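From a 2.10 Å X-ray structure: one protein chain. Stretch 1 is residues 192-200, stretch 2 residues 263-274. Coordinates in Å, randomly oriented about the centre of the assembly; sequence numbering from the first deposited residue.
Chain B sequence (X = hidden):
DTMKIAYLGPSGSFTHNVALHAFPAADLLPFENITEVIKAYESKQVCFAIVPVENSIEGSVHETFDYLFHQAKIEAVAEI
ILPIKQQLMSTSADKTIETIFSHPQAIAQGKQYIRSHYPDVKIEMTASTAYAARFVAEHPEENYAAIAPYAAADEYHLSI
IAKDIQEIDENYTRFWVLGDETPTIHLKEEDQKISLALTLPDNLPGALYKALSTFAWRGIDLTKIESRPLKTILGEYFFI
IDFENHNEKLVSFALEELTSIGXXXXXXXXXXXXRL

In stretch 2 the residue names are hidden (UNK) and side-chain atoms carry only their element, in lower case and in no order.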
# COMPACT_ATOMS: atom_id res chain seq x y z
N GLN B 192 12.08 11.62 14.20
CA GLN B 192 12.89 10.41 14.19
C GLN B 192 12.04 9.17 13.92
O GLN B 192 11.02 8.95 14.58
CB GLN B 192 13.63 10.25 15.52
CG GLN B 192 14.48 11.47 15.87
CD GLN B 192 15.91 11.33 15.41
OE1 GLN B 192 16.34 10.26 14.97
NE2 GLN B 192 16.67 12.42 15.48
N LYS B 193 12.46 8.36 12.96
CA LYS B 193 11.65 7.21 12.57
C LYS B 193 12.47 5.95 12.36
O LYS B 193 13.68 6.00 12.21
CB LYS B 193 10.87 7.52 11.28
CG LYS B 193 9.62 8.38 11.51
CD LYS B 193 8.93 8.72 10.20
CE LYS B 193 7.71 9.60 10.42
NZ LYS B 193 6.98 9.93 9.16
N ILE B 194 11.78 4.81 12.35
CA ILE B 194 12.37 3.55 11.97
C ILE B 194 11.40 2.91 10.99
O ILE B 194 10.19 2.94 11.21
CB ILE B 194 12.65 2.61 13.19
CG1 ILE B 194 13.11 1.24 12.72
CG2 ILE B 194 11.40 2.46 14.08
CD1 ILE B 194 13.75 0.40 13.82
N SER B 195 11.92 2.37 9.90
CA SER B 195 11.09 1.68 8.92
C SER B 195 11.43 0.20 8.89
O SER B 195 12.60 -0.18 8.87
CB SER B 195 11.26 2.29 7.53
OG SER B 195 10.82 3.63 7.51
N LEU B 196 10.39 -0.62 8.89
CA LEU B 196 10.57 -2.05 8.94
C LEU B 196 9.85 -2.70 7.78
O LEU B 196 8.82 -2.21 7.32
CB LEU B 196 10.02 -2.62 10.25
CG LEU B 196 10.68 -2.24 11.58
CD1 LEU B 196 9.79 -2.67 12.75
CD2 LEU B 196 12.10 -2.75 11.74
N ALA B 197 10.41 -3.79 7.27
CA ALA B 197 9.65 -4.67 6.40
C ALA B 197 9.34 -5.96 7.16
O ALA B 197 10.26 -6.69 7.54
CB ALA B 197 10.41 -4.96 5.11
N LEU B 198 8.06 -6.23 7.41
CA LEU B 198 7.66 -7.42 8.16
C LEU B 198 7.06 -8.48 7.26
O LEU B 198 6.31 -8.16 6.33
CB LEU B 198 6.64 -7.11 9.26
CG LEU B 198 6.77 -6.00 10.29
CD1 LEU B 198 5.43 -5.81 10.95
CD2 LEU B 198 7.80 -6.36 11.32
N THR B 199 7.39 -9.73 7.54
CA THR B 199 6.66 -10.87 7.00
C THR B 199 6.05 -11.64 8.17
O THR B 199 6.63 -11.71 9.25
CB THR B 199 7.53 -11.79 6.15
OG1 THR B 199 8.73 -12.11 6.88
CG2 THR B 199 7.91 -11.09 4.86
N LEU B 200 4.88 -12.21 7.95
CA LEU B 200 4.15 -12.82 9.05
C LEU B 200 4.28 -14.35 8.99
O LEU B 200 4.64 -14.89 7.95
CB LEU B 200 2.68 -12.38 8.96
CG LEU B 200 2.55 -10.85 9.10
CD1 LEU B 200 1.20 -10.37 8.60
CD2 LEU B 200 2.81 -10.37 10.52
N UNK B 263 7.48 -13.33 14.38
CA UNK B 263 7.36 -12.39 13.27
C UNK B 263 8.75 -11.94 12.82
O UNK B 263 9.56 -11.48 13.63
c UNK B 263 6.51 -11.15 13.65
c UNK B 263 6.51 -10.12 12.53
c UNK B 263 4.35 -10.64 14.89
c UNK B 263 5.07 -11.57 13.95
N UNK B 264 9.02 -12.06 11.52
CA UNK B 264 10.32 -11.68 11.00
C UNK B 264 10.27 -10.28 10.44
O UNK B 264 9.26 -9.86 9.88
c UNK B 264 10.79 -12.64 9.91
c UNK B 264 10.91 -16.21 10.59
c UNK B 264 11.10 -14.02 10.41
n UNK B 264 10.41 -15.14 10.00
c UNK B 264 12.05 -14.46 11.27
n UNK B 264 11.91 -15.82 11.37
N UNK B 265 11.37 -9.55 10.61
CA UNK B 265 11.43 -8.18 10.15
C UNK B 265 12.79 -7.91 9.54
O UNK B 265 13.78 -8.52 9.93
c UNK B 265 14.19 -6.53 13.46
c UNK B 265 13.28 -6.47 12.42
c UNK B 265 11.92 -8.10 13.51
c UNK B 265 13.96 -7.37 14.52
c UNK B 265 12.83 -8.16 14.56
c UNK B 265 11.15 -7.19 11.29
c UNK B 265 12.14 -7.25 12.43
o UNK B 265 14.87 -7.42 15.54
N UNK B 266 12.80 -7.03 8.55
CA UNK B 266 14.02 -6.40 8.05
C UNK B 266 13.99 -4.92 8.39
O UNK B 266 13.02 -4.23 8.07
c UNK B 266 15.42 -6.43 4.45
n UNK B 266 16.74 -6.43 2.38
c UNK B 266 16.65 -5.89 3.76
c UNK B 266 14.13 -6.60 6.54
c UNK B 266 15.41 -6.10 5.92
N UNK B 267 15.03 -4.43 9.07
CA UNK B 267 15.17 -3.00 9.30
C UNK B 267 15.59 -2.28 8.03
O UNK B 267 16.71 -2.46 7.55
c UNK B 267 16.18 -2.68 10.41
c UNK B 267 16.30 -1.16 10.61
c UNK B 267 15.77 -3.37 11.72
c UNK B 267 16.68 -3.07 12.88
N UNK B 268 14.69 -1.47 7.47
CA UNK B 268 14.99 -0.74 6.26
C UNK B 268 15.78 0.53 6.58
O UNK B 268 16.52 1.03 5.73
c UNK B 268 11.63 -0.97 4.28
c UNK B 268 13.71 -0.37 5.51
c UNK B 268 12.82 -1.52 5.03
c UNK B 268 13.61 -2.47 4.14
N UNK B 269 15.65 1.03 7.80
CA UNK B 269 16.35 2.23 8.20
C UNK B 269 15.99 2.79 9.57
O UNK B 269 14.85 2.67 10.01
N UNK B 270 16.99 3.36 10.24
CA UNK B 270 16.79 4.27 11.37
C UNK B 270 17.34 5.64 11.02
O UNK B 270 18.52 5.77 10.72
c UNK B 270 17.47 3.76 12.66
c UNK B 270 17.09 2.37 13.11
n UNK B 270 18.38 0.38 16.13
c UNK B 270 17.80 2.06 14.42
c UNK B 270 17.68 0.61 14.83
N UNK B 271 16.50 6.67 11.03
CA UNK B 271 16.93 7.92 10.42
C UNK B 271 16.25 9.13 11.04
O UNK B 271 15.15 9.02 11.60
c UNK B 271 12.63 6.61 8.03
c UNK B 271 16.65 7.90 8.91
c UNK B 271 14.18 8.34 8.59
c UNK B 271 12.89 7.93 8.31
c UNK B 271 14.96 6.10 8.30
o UNK B 271 11.34 6.22 7.76
c UNK B 271 13.67 5.68 8.02
c UNK B 271 15.24 7.44 8.59
N UNK B 272 16.89 10.28 10.90
CA UNK B 272 16.23 11.55 11.20
C UNK B 272 15.48 12.03 9.97
O UNK B 272 15.84 11.71 8.83
c UNK B 272 17.26 12.59 11.65
N UNK B 273 14.39 12.77 10.20
CA UNK B 273 13.62 13.39 9.14
C UNK B 273 13.89 14.89 9.07
O UNK B 273 13.71 15.60 10.05
c UNK B 273 11.81 11.67 9.51
c UNK B 273 12.10 13.16 9.33
c UNK B 273 11.31 13.77 8.17
N UNK B 274 14.29 15.36 7.89
CA UNK B 274 14.54 16.77 7.64
C UNK B 274 13.52 17.25 6.61
O UNK B 274 13.07 16.45 5.78
c UNK B 274 18.53 14.56 8.56
c UNK B 274 17.52 17.07 9.13
c UNK B 274 15.96 16.99 7.14
o UNK B 274 19.97 14.70 10.45
c UNK B 274 17.02 16.38 8.03
c UNK B 274 17.54 15.12 7.76
c UNK B 274 18.50 16.52 9.94
c UNK B 274 19.00 15.26 9.65
O HOH W 1 15.58 7.55 14.31
O HOH W 2 10.61 -9.78 6.90

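Position 263 carries four carbons, forked at the first, with one arm two carbons long; its short arm lies 4.2 Å from Leu198 CD2 and 4.2 Å from Leu200 CD2. This is isoleucine, and the short arm is CG2 of Ile263: a branched aliphatic side chain closes this end of the contact without needing a polar partner.

Position 264 has one carbon followed by a five-membered ring of three carbons and two nitrogens; its CB packs 3.7 Å from Thr199 OG1. The ring is the imidazole of histidine, and in His264 it leads away to an exposed place suited to a polar group. Its carbonyl accepts a hydrogen bond from Thr199 N (to His264 O, 3.0 Å); the return bond, His264 N to Thr199 O at 3.3 Å, is weak.

At 265, one carbon leads to a six-carbon ring bearing an oxygen; the CB touches Leu198 CD2 at 3.5 Å, and a ring carbon meets Leu196 CD2. This is tyrosine. The ring carbon CD1 of Tyr265 rests against Leu196 CD2 at 4.0 Å, while the hydroxyl end leads away.

Position 266 has four carbons in a row ending in nitrogen, with CB 4.3 Å from Ala197 CB: a lysine. The extended chain of Lys266 carries its amino group away from the strand. The backbones pair tightly, Lys266 N to Ala197 O and Ala197 N to Lys266 O both at 2.8 Å.

The four carbons of 267 again fork at the first, and the inner carbon of the two-carbon arm meets Leu196 CD2, giving isoleucine. That contact, Ile267 CG1 to Leu196 CD2 at 3.7 Å, extends the apolar face that includes Ile194 and Leu198.

At 268 the four carbons fork at the second, and one branch approaches Ala197 CB, as suits leucine. Leu268 CD2 reaches to 4.2 Å from Ala197 CB, whose small side chain lies beside the branched one. Leu268 N donates to Ser195 O at 2.8 Å.

Position 269 has no side-chain atoms, and its O accepts from Ser195 N at 2.9 Å; it is glycine. An ideal CB on Gly269 would be crowded, 3.2 Å from a ring carbon of residue 271.

Position 270 shows four carbons in a row ending in nitrogen, the second of them near Ile194 CD1: lysine. Lys270 CG lies 3.9 Å from Ile194 CD1, so the aliphatic part packs while the charged end leads away to an exposed site.

At 271, one carbon bears a six-carbon ring with an oxygen; the ring meets Lys193 CB and the oxygen Ser195 OG. This is tyrosine. Lys193 CB touches Tyr271 CE1 at 3.6 Å, and Tyr271 OH donates to Ser195 OG at 2.7 Å, giving the buried hydroxyl a polar partner.

A single carbon at 272, 3.9 Å from Gln192 NE2, marks alanine; the small Ala272 sits beside the end of Gln192. At 273, one carbon carries two others, one near Lys193 CD: valine, with Val273 CG2 offering a methyl to Lys193 CD at 4.2 Å. Position 274, a carbon and an oxygen-bearing six-carbon ring, makes no contact with stretch 1; it is tyrosine.

The contact is an antiparallel strand pair held by backbone hydrogen bonds. A bulge between Ser195 and Leu196 shifts the register by one, and Ser195 O faces two amides, with Gly269 N only weakly bonded at 3.5 Å. Aliphatic packing and the Tyr271–Ser195 bond reinforce the ladder.

Stretch 2 263-274: IHYKILGKYAVY
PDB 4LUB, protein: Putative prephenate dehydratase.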